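Local coordinates for protein uncharacterized peptidase Lmo0363 (Listeria monocytogenes, PDB 3L4E) that probably acts as a serine-type peptidase of the S51 (peptidase E) family, hydrolysing peptide bonds, at residues F91-Q95 against A142-Y148; V60-D64 against K76-N80; I125-A131 against Y148-V154. All coordinates share one frame; numbering follows the deposited sequence.

Contact 1: F91-Q95 against A142-Y148; sequences FFLLQ and AVNLTNY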
loop_
_atom_site.group_PDB
_atom_site.type_symbol
_atom_site.label_atom_id
_atom_site.label_comp_id
_atom_site.label_asym_id
_atom_site.label_seq_id
_atom_site.Cartn_x
_atom_site.Cartn_y
_atom_site.Cartn_z
ATOM N N PHE A 91 -2.660 -10.015 -4.578
ATOM C CA PHE A 91 -1.927 -11.267 -4.749
ATOM C C PHE A 91 -0.783 -11.125 -5.751
ATOM O O PHE A 91 0.323 -11.596 -5.507
ATOM C CB PHE A 91 -2.873 -12.413 -5.105
ATOM C CG PHE A 91 -3.869 -12.698 -4.028
ATOM C CD1 PHE A 91 -3.569 -13.576 -3.000
ATOM C CD2 PHE A 91 -5.102 -12.057 -4.021
ATOM C CE1 PHE A 91 -4.483 -13.818 -1.993
ATOM C CE2 PHE A 91 -6.020 -12.300 -3.020
ATOM C CZ PHE A 91 -5.710 -13.176 -2.005
ATOM N N PHE A 92 -1.036 -10.445 -6.859
ATOM C CA PHE A 92 0.029 -10.221 -7.831
ATOM C C PHE A 92 1.148 -9.374 -7.228
ATOM O O PHE A 92 2.336 -9.673 -7.408
ATOM C CB PHE A 92 -0.503 -9.567 -9.100
ATOM C CG PHE A 92 0.539 -9.399 -10.155
ATOM C CD1 PHE A 92 1.042 -10.505 -10.829
ATOM C CD2 PHE A 92 1.048 -8.147 -10.453
ATOM C CE1 PHE A 92 2.019 -10.362 -11.792
ATOM C CE2 PHE A 92 2.022 -7.994 -11.414
ATOM C CZ PHE A 92 2.514 -9.102 -12.085
ATOM N N LEU A 93 0.765 -8.324 -6.506
ATOM C CA LEU A 93 1.728 -7.487 -5.796
ATOM C C LEU A 93 2.620 -8.303 -4.857
ATOM O O LEU A 93 3.854 -8.219 -4.918
ATOM C CB LEU A 93 1.001 -6.384 -5.026
ATOM C CG LEU A 93 1.832 -5.499 -4.092
ATOM C CD1 LEU A 93 2.877 -4.683 -4.846
ATOM C CD2 LEU A 93 0.902 -4.594 -3.281
ATOM N N LEU A 94 2.010 -9.092 -3.981
ATOM C CA LEU A 94 2.786 -9.876 -3.020
ATOM C C LEU A 94 3.657 -10.899 -3.746
ATOM O O LEU A 94 4.811 -11.124 -3.381
ATOM C CB LEU A 94 1.864 -10.577 -2.023
ATOM C CG LEU A 94 2.565 -11.335 -0.893
ATOM C CD1 LEU A 94 3.470 -10.409 -0.101
ATOM C CD2 LEU A 94 1.535 -12.019 0.023
ATOM N N GLN A 95 3.096 -11.506 -4.783
ATOM C CA GLN A 95 3.836 -12.463 -5.591
ATOM C C GLN A 95 5.131 -11.866 -6.130
ATOM O O GLN A 95 6.192 -12.471 -6.025
ATOM C CB GLN A 95 2.971 -12.962 -6.746
ATOM C CG GLN A 95 3.697 -13.889 -7.690
ATOM C CD GLN A 95 2.792 -14.350 -8.794
ATOM O OE1 GLN A 95 2.002 -15.271 -8.607
ATOM N NE2 GLN A 95 2.867 -13.685 -9.945
ATOM N N ALA A 142 -2.285 -14.395 -9.794
ATOM C CA ALA A 142 -1.016 -14.710 -9.144
ATOM C C ALA A 142 -0.771 -16.214 -9.217
ATOM O O ALA A 142 -1.080 -16.951 -8.275
ATOM C CB ALA A 142 -1.042 -14.245 -7.700
ATOM N N VAL A 143 -0.221 -16.680 -10.336
ATOM C CA VAL A 143 -0.141 -18.118 -10.580
ATOM C C VAL A 143 1.045 -18.790 -9.899
ATOM O O VAL A 143 1.173 -20.014 -9.952
ATOM C CB VAL A 143 -0.097 -18.454 -12.087
ATOM C CG1 VAL A 143 -1.317 -17.884 -12.807
ATOM C CG2 VAL A 143 1.207 -17.961 -12.721
ATOM N N ASN A 144 1.898 -17.998 -9.255
ATOM C CA ASN A 144 3.102 -18.520 -8.601
ATOM C C ASN A 144 3.111 -18.390 -7.080
ATOM O O ASN A 144 3.881 -19.060 -6.402
ATOM C CB ASN A 144 4.357 -17.850 -9.166
ATOM C CG ASN A 144 4.501 -18.048 -10.653
ATOM O OD1 ASN A 144 4.737 -17.097 -11.398
ATOM N ND2 ASN A 144 4.349 -19.286 -11.100
ATOM N N LEU A 145 2.259 -17.525 -6.544
ATOM C CA LEU A 145 2.288 -17.236 -5.114
ATOM C C LEU A 145 1.695 -18.390 -4.307
ATOM O O LEU A 145 0.501 -18.649 -4.394
ATOM C CB LEU A 145 1.520 -15.947 -4.835
ATOM C CG LEU A 145 1.416 -15.486 -3.384
ATOM C CD1 LEU A 145 2.786 -15.089 -2.856
ATOM C CD2 LEU A 145 0.435 -14.324 -3.281
ATOM N N THR A 146 2.526 -19.060 -3.508
ATOM C CA THR A 146 2.110 -20.288 -2.819
ATOM C C THR A 146 1.783 -20.114 -1.339
ATOM O O THR A 146 1.285 -21.034 -0.693
ATOM C CB THR A 146 3.183 -21.394 -2.931
ATOM O OG1 THR A 146 4.404 -20.937 -2.339
ATOM C CG2 THR A 146 3.433 -21.759 -4.387
ATOM N N ASN A 147 2.074 -18.939 -0.806
ATOM C CA ASN A 147 1.870 -18.649 0.602
ATOM C C ASN A 147 1.410 -17.200 0.708
ATOM O O ASN A 147 2.015 -16.305 0.123
ATOM C CB ASN A 147 3.187 -18.849 1.344
ATOM C CG ASN A 147 3.080 -18.605 2.835
ATOM O OD1 ASN A 147 2.147 -17.984 3.322
ATOM N ND2 ASN A 147 4.065 -19.104 3.572
ATOM N N TYR A 148 0.316 -16.961 1.426
ATOM C CA TYR A 148 -0.245 -15.622 1.472
ATOM C C TYR A 148 0.276 -14.777 2.640
ATOM O O TYR A 148 -0.192 -13.661 2.858
ATOM C CB TYR A 148 -1.778 -15.694 1.433
ATOM C CG TYR A 148 -2.292 -16.317 0.146
ATOM C CD1 TYR A 148 -1.591 -16.159 -1.047
ATOM C CD2 TYR A 148 -3.465 -17.064 0.120
ATOM C CE1 TYR A 148 -2.042 -16.718 -2.228
ATOM C CE2 TYR A 148 -3.926 -17.626 -1.062
ATOM C CZ TYR A 148 -3.208 -17.450 -2.235
ATOM O OH TYR A 148 -3.647 -18.006 -3.422
HETATM O O HOH W 1 0.813 -14.430 -11.967
#
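The backbones of helix 90-100 and an irregular loop running past it come closest at two pairs one turn apart, with CA-CA distances of 4.8 Å for Phe92 to Ala142 and 5.0 Å for Gln95 to Leu145. Gln95 makes the polar half of the contact. Its chain is extended, with CG anti to the backbone N (chi1 176°), and this carries the amide out from the helix into the bend of the loop at Ala142-Leu145. There OE1 of Gln95 takes the N-H of Asn144 at 2.8 Å; the donor stands above the carbonyl plane. Leu145 N adds a weak second bond to the same oxygen. The other end of the amide works through water: NE2 of Gln95 and the backbone N of Val143 both donate to one water molecule. The Gln95 and Leu145 side chains run antiparallel alongside one another, CB of Gln95 3.8 Å from CB of Leu145.

The apolar half begins one turn earlier. The ring of Phe91 sends its CD1-CE1 edge into the face of Tyr148 in a T-shaped stack, centroids 4.9 Å apart and planes at 71°, with CE1 over the centre of the tyrosine ring. Phe91 CB rests on Ala142 CB at 3.7 Å. Leu145 CD2 touches both Phe91 and Leu94, lying near the Phe91 edge and 4.2 Å from Leu94 CD2, while Leu94 CD2 also reaches the carbonyl of Tyr148.

A single glutamine thus serves three successive backbone N-H groups: that of Asn144 directly, that of Leu145 weakly, and that of Val143 through water. The buried amide supplies an acceptor or a bridging water in a loop with no regular strand, and the aromatic pair packs the Tyr148 end of this segment against the helix.

Contact 2: V60-D64 against K76-N80; sequences VEELD and KLRKN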
loop_
_atom_site.group_PDB
_atom_site.type_symbol
_atom_site.label_atom_id
_atom_site.label_comp_id
_atom_site.label_asym_id
_atom_site.label_seq_id
_atom_site.Cartn_x
_atom_site.Cartn_y
_atom_site.Cartn_z
ATOM N N VAL A 60 8.276 12.045 -8.168
ATOM C CA VAL A 60 7.820 10.664 -8.241
ATOM C C VAL A 60 8.678 9.850 -9.204
ATOM O O VAL A 60 8.824 10.209 -10.374
ATOM C CB VAL A 60 6.353 10.590 -8.689
ATOM C CG1 VAL A 60 5.884 9.143 -8.726
ATOM C CG2 VAL A 60 5.479 11.417 -7.762
ATOM N N GLU A 61 9.231 8.750 -8.706
ATOM C CA GLU A 61 10.057 7.856 -9.510
ATOM C C GLU A 61 9.467 6.449 -9.551
ATOM O O GLU A 61 9.428 5.753 -8.535
ATOM C CB GLU A 61 11.476 7.808 -8.950
ATOM C CG GLU A 61 12.201 9.144 -9.031
ATOM C CD GLU A 61 13.630 9.070 -8.539
ATOM O OE1 GLU A 61 14.132 7.944 -8.332
ATOM O OE2 GLU A 61 14.251 10.139 -8.363
ATOM N N GLU A 62 9.027 6.024 -10.731
ATOM C CA GLU A 62 8.381 4.726 -10.860
ATOM C C GLU A 62 9.338 3.537 -10.719
ATOM O O GLU A 62 10.474 3.564 -11.198
ATOM C CB GLU A 62 7.606 4.647 -12.172
ATOM C CG GLU A 62 6.595 5.773 -12.307
ATOM C CD GLU A 62 5.358 5.362 -13.069
ATOM O OE1 GLU A 62 5.327 4.217 -13.576
ATOM O OE2 GLU A 62 4.420 6.184 -13.158
ATOM N N LEU A 63 8.855 2.499 -10.045
ATOM C CA LEU A 63 9.573 1.238 -9.896
ATOM C C LEU A 63 8.565 0.108 -10.029
ATOM O O LEU A 63 7.724 -0.075 -9.148
ATOM C CB LEU A 63 10.270 1.156 -8.527
ATOM C CG LEU A 63 10.968 -0.159 -8.153
ATOM C CD1 LEU A 63 12.161 -0.404 -9.071
ATOM C CD2 LEU A 63 11.406 -0.177 -6.682
ATOM N N ASP A 64 8.618 -0.624 -11.143
ATOM C CA ASP A 64 7.761 -1.798 -11.310
ATOM C C ASP A 64 8.552 -3.042 -10.917
ATOM O O ASP A 64 9.429 -3.498 -11.650
ATOM C CB ASP A 64 7.225 -1.904 -12.743
ATOM C CG ASP A 64 6.186 -3.017 -12.915
ATOM O OD1 ASP A 64 5.906 -3.760 -11.950
ATOM O OD2 ASP A 64 5.643 -3.147 -14.031
ATOM N N LYS A 76 16.745 2.218 -6.018
ATOM C CA LYS A 76 15.645 3.165 -5.873
ATOM C C LYS A 76 15.091 3.169 -4.451
ATOM O O LYS A 76 14.896 4.227 -3.857
ATOM C CB LYS A 76 14.536 2.869 -6.888
ATOM C CG LYS A 76 14.951 3.135 -8.334
ATOM C CD LYS A 76 13.839 2.820 -9.327
ATOM C CE LYS A 76 14.229 3.259 -10.739
ATOM N NZ LYS A 76 13.204 2.896 -11.763
ATOM N N LEU A 77 14.843 1.981 -3.908
ATOM C CA LEU A 77 14.339 1.870 -2.547
ATOM C C LEU A 77 15.260 2.561 -1.541
ATOM O O LEU A 77 14.788 3.180 -0.582
ATOM C CB LEU A 77 14.119 0.402 -2.164
ATOM C CG LEU A 77 12.865 -0.234 -2.772
ATOM C CD1 LEU A 77 12.829 -1.724 -2.476
ATOM C CD2 LEU A 77 11.599 0.458 -2.262
ATOM N N ARG A 78 16.568 2.449 -1.763
ATOM C CA ARG A 78 17.554 3.057 -0.873
ATOM C C ARG A 78 17.672 4.565 -1.063
ATOM O O ARG A 78 17.855 5.311 -0.100
ATOM C CB ARG A 78 18.921 2.401 -1.067
ATOM C CG ARG A 78 18.937 0.938 -0.691
ATOM C CD ARG A 78 20.343 0.374 -0.679
ATOM N NE ARG A 78 20.436 -0.763 0.231
ATOM C CZ ARG A 78 20.683 -0.651 1.531
ATOM N NH1 ARG A 78 20.868 0.547 2.071
ATOM N NH2 ARG A 78 20.744 -1.732 2.291
ATOM N N LYS A 79 17.561 5.009 -2.310
ATOM C CA LYS A 79 17.800 6.407 -2.647
ATOM C C LYS A 79 16.675 7.337 -2.208
ATOM O O LYS A 79 16.921 8.387 -1.614
ATOM C CB LYS A 79 18.016 6.559 -4.154
ATOM C CG LYS A 79 18.281 7.991 -4.592
ATOM C CD LYS A 79 18.597 8.074 -6.077
ATOM C CE LYS A 79 17.336 8.020 -6.923
ATOM N NZ LYS A 79 16.517 9.256 -6.766
ATOM N N ASN A 80 15.442 6.954 -2.510
ATOM C CA ASN A 80 14.319 7.869 -2.348
ATOM C C ASN A 80 13.768 7.932 -0.928
ATOM O O ASN A 80 13.913 6.991 -0.142
ATOM C CB ASN A 80 13.228 7.564 -3.375
ATOM C CG ASN A 80 13.744 7.673 -4.806
ATOM O OD1 ASN A 80 14.515 8.578 -5.131
ATOM N ND2 ASN A 80 13.337 6.747 -5.658
#
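Glu61, on the strand side, meets Lys79 and Asn80 at the C-terminal end of helix 70-79, and this charged cluster is the ionic part of the contact. Glu61 is modelled in two conformers, and its bonds hold for the one described. There NZ of Lys79 forms a salt bridge, 2.9 Å from OE2 of Glu61, on its syn side and close to the carboxylate plane, with a weak second bond to OE1. Lys79 gets there by bending twice near its end (chi3 80°, chi4 69°), which folds the ammonium back across the helix end. The same NZ donates to OD1 of Asn80 at 2.7 Å.

Hydrogen bonds outside the salt bridge come from two donors. In the same conformer, ND2 of Asn80 reaches OE1 of Glu61 at 3.0 Å, from well above the carboxylate plane, the two flat groups standing almost perpendicular at 88°; the three side chains then close a small ring of bonds. Further up the helix, Lys76 spans the gap with a fully extended chain, and its charged NZ donates to the backbone O of Glu62 at 2.9 Å, nearly along the C=O axis. Glu68 supplies that ammonium with a carboxylate partner as well.

Apolar packing fills the space alongside. The methylenes of Lys76 lie obliquely across Leu63, with CD 3.6 Å from CD1 of Leu63, and the other methyl, CD2, faces CG of Leu77 at 4.2 Å.

Strand 59-62 is the outermost parallel strand at this end of the large sheet, and the helix that follows it packs back here before the chain enters strand 82-85. Strand 29-33 lies between those two strands: its Thr31 touches both Leu63 and Leu77 and accepts from Asn80 ND2. Helix 102-111 flanks Leu77 through Leu105 and Ile106.

Contact 3: I125-A131 against Y148-V154; sequences ITSPNIA and YDALNLV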
loop_
_atom_site.group_PDB
_atom_site.type_symbol
_atom_site.label_atom_id
_atom_site.label_comp_id
_atom_site.label_asym_id
_atom_site.label_seq_id
_atom_site.Cartn_x
_atom_site.Cartn_y
_atom_site.Cartn_z
ATOM N N ILE A 125 -1.038 -5.601 2.160
ATOM C CA ILE A 125 0.199 -6.382 2.348
ATOM C C ILE A 125 0.971 -6.065 3.638
ATOM O O ILE A 125 1.942 -6.759 3.960
ATOM C CB ILE A 125 1.172 -6.319 1.126
ATOM C CG1 ILE A 125 1.669 -4.894 0.892
ATOM C CG2 ILE A 125 0.523 -6.889 -0.123
ATOM C CD1 ILE A 125 2.851 -4.843 -0.070
ATOM N N THR A 126 0.554 -5.040 4.382
ATOM C CA THR A 126 1.170 -4.781 5.688
ATOM C C THR A 126 0.687 -5.768 6.757
ATOM O O THR A 126 1.300 -5.887 7.812
ATOM C CB THR A 126 0.924 -3.346 6.207
ATOM O OG1 THR A 126 -0.469 -3.163 6.492
ATOM C CG2 THR A 126 1.386 -2.304 5.201
ATOM N N SER A 127 -0.407 -6.473 6.472
ATOM C CA SER A 127 -0.976 -7.448 7.405
ATOM C C SER A 127 -0.137 -8.716 7.503
ATOM O O SER A 127 0.790 -8.923 6.720
ATOM C CB SER A 127 -2.384 -7.828 6.957
ATOM O OG SER A 127 -2.337 -8.646 5.798
ATOM N N PRO A 128 -0.462 -9.581 8.471
ATOM C CA PRO A 128 0.265 -10.855 8.566
ATOM C C PRO A 128 0.040 -11.770 7.363
ATOM O O PRO A 128 0.945 -12.508 6.991
ATOM C CB PRO A 128 -0.327 -11.499 9.826
ATOM C CG PRO A 128 -0.861 -10.339 10.630
ATOM C CD PRO A 128 -1.373 -9.370 9.612
ATOM N N ASN A 129 -1.147 -11.731 6.768
ATOM C CA ASN A 129 -1.523 -12.702 5.739
ATOM C C ASN A 129 -2.704 -12.169 4.934
ATOM O O ASN A 129 -3.680 -11.681 5.509
ATOM C CB ASN A 129 -1.862 -14.052 6.397
ATOM C CG ASN A 129 -2.380 -15.080 5.407
ATOM O OD1 ASN A 129 -3.521 -14.997 4.952
ATOM N ND2 ASN A 129 -1.548 -16.066 5.080
ATOM N N ILE A 130 -2.621 -12.247 3.610
ATOM C CA ILE A 130 -3.611 -11.579 2.761
ATOM C C ILE A 130 -4.757 -12.473 2.283
ATOM O O ILE A 130 -5.531 -12.074 1.417
ATOM C CB ILE A 130 -2.958 -10.893 1.539
ATOM C CG1 ILE A 130 -2.331 -11.932 0.597
ATOM C CG2 ILE A 130 -1.907 -9.902 1.999
ATOM C CD1 ILE A 130 -1.869 -11.350 -0.737
ATOM N N ALA A 131 -4.875 -13.671 2.843
ATOM C CA ALA A 131 -5.934 -14.576 2.417
ATOM C C ALA A 131 -7.311 -13.917 2.492
ATOM O O ALA A 131 -8.161 -14.148 1.634
ATOM C CB ALA A 131 -5.905 -15.873 3.231
ATOM N N TYR A 148 0.316 -16.961 1.426
ATOM C CA TYR A 148 -0.245 -15.622 1.472
ATOM C C TYR A 148 0.276 -14.777 2.640
ATOM O O TYR A 148 -0.192 -13.661 2.858
ATOM C CB TYR A 148 -1.778 -15.694 1.433
ATOM C CG TYR A 148 -2.292 -16.317 0.146
ATOM C CD1 TYR A 148 -1.591 -16.159 -1.047
ATOM C CD2 TYR A 148 -3.465 -17.064 0.120
ATOM C CE1 TYR A 148 -2.042 -16.718 -2.228
ATOM C CE2 TYR A 148 -3.926 -17.626 -1.062
ATOM C CZ TYR A 148 -3.208 -17.450 -2.235
ATOM O OH TYR A 148 -3.647 -18.006 -3.422
ATOM N N ASP A 149 1.257 -15.297 3.376
ATOM C CA ASP A 149 1.909 -14.506 4.422
ATOM C C ASP A 149 2.536 -13.258 3.818
ATOM O O ASP A 149 3.206 -13.340 2.791
ATOM C CB ASP A 149 2.989 -15.312 5.124
ATOM C CG ASP A 149 2.426 -16.319 6.090
ATOM O OD1 ASP A 149 1.187 -16.345 6.284
ATOM O OD2 ASP A 149 3.230 -17.089 6.653
ATOM N N ALA A 150 2.336 -12.114 4.468
ATOM C CA ALA A 150 2.753 -10.834 3.901
ATOM C C ALA A 150 3.819 -10.124 4.750
ATOM O O ALA A 150 4.620 -10.787 5.419
ATOM C CB ALA A 150 1.541 -9.946 3.672
ATOM N N LEU A 151 3.843 -8.789 4.714
ATOM C CA LEU A 151 4.914 -8.039 5.383
ATOM C C LEU A 151 4.847 -8.152 6.901
ATOM O O LEU A 151 5.862 -8.033 7.584
ATOM C CB LEU A 151 4.916 -6.561 4.969
ATOM C CG LEU A 151 5.074 -6.260 3.481
ATOM C CD1 LEU A 151 4.989 -4.752 3.242
ATOM C CD2 LEU A 151 6.376 -6.817 2.940
ATOM N N ASN A 152 3.645 -8.354 7.427
ATOM C CA ASN A 152 3.488 -8.573 8.859
ATOM C C ASN A 152 4.060 -7.400 9.654
ATOM O O ASN A 152 4.692 -7.583 10.696
ATOM C CB ASN A 152 4.179 -9.883 9.256
ATOM C CG ASN A 152 3.774 -10.363 10.631
ATOM O OD1 ASN A 152 2.690 -10.048 11.120
ATOM N ND2 ASN A 152 4.644 -11.139 11.263
ATOM N N LEU A 153 3.850 -6.190 9.141
ATOM C CA LEU A 153 4.299 -4.976 9.812
ATOM C C LEU A 153 3.403 -4.622 10.981
ATOM O O LEU A 153 3.852 -4.034 11.957
ATOM C CB LEU A 153 4.319 -3.800 8.834
ATOM C CG LEU A 153 5.512 -3.729 7.891
ATOM C CD1 LEU A 153 5.149 -2.976 6.628
ATOM C CD2 LEU A 153 6.692 -3.081 8.597
ATOM N N VAL A 154 2.124 -4.959 10.860
ATOM C CA VAL A 154 1.164 -4.698 11.918
ATOM C C VAL A 154 0.395 -5.976 12.203
ATOM O O VAL A 154 0.292 -6.859 11.350
ATOM C CB VAL A 154 0.186 -3.560 11.558
ATOM C CG1 VAL A 154 0.921 -2.218 11.494
ATOM C CG2 VAL A 154 -0.525 -3.856 10.249
#
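Backbone groups of Ile125-Ala131 and Tyr148-Val154 meet directly, six N-H···O bonds joining two runs of which neither is a regular strand. Tyr148 O accepts from Ile130 N and Pro128 O from Ala150 N, both at 2.9 Å, framing a single antiparallel bridge whose Asn129-Asp149 pair is non-hydrogen-bonded. Beyond it the carbonyls of Ile125, Thr126 and Ser127 turn toward the other segment in succession. Ile125 O takes Leu151 N, and Ser127 O takes Asn152 N from above its plane. Thr126 O is gripped twice, by Leu153 N at 2.9 Å and Val154 N at 3.3 Å, which approach from opposite faces of the carbonyl plane.

The side chains add to this. Ala150 CB sits among oxygens, 3.2 Å from Ile125 O and 3.3 Å from Ser127 O, and also against CG2 of Ile130. Both ends of the Asn129 amide are held: ND2 gives OD1 of Asp149 an almost straight bond (3.0 Å, 174° at the hydrogen) on the anti side of the carboxylate, while OD1 accepts from Ala131 N to form an Asx turn. CG anti to the backbone N (chi1 175°) swings this amide across beside the Tyr148 backbone. Ile125 CD1 meets Leu151 CD1 at 3.9 Å.

In the next shell, the hydroxyls of Thr126 and Ser127 bond to the carbonyls of Ala123 and Val124 at the end of helix 121-124. Leu151 and Leu153 rest on helix 102-111, and Ile125 packs on Thr90, Leu97 and Tyr116.

Hydrogen bonding here engages four consecutive carbonyls, Ile125 to Pro128, plus that of Tyr148, without needing a strand, so the two ends of a long excursion are clasped just after helix 121-124, which follows Ser120, by similarity a member of the charge relay.

In the fold
Contact 2 comes first along the chain and lies apart, at the 59-62 edge of the mixed sheet, its centre about 22 Å from the centres of both others. Contacts 1 and 3 alternate in sequence, have their centres about 12 Å apart and share Tyr148. Both involve the segment between helix 121-124 and strand 157-159: contact 3 joins its two limbs, while contact 1 fixes the intervening loop to helix 90-100. They touch where Leu94 meets Ile130 and Leu93 meets Ile125. Together they hold this excursion against helices 90-100 and 102-111, the side chains of Phe91 and Ile125 about 12 and 10 Å from that of Ser120, the probable nucleophile; contact 2 packs a crossover helix elsewhere.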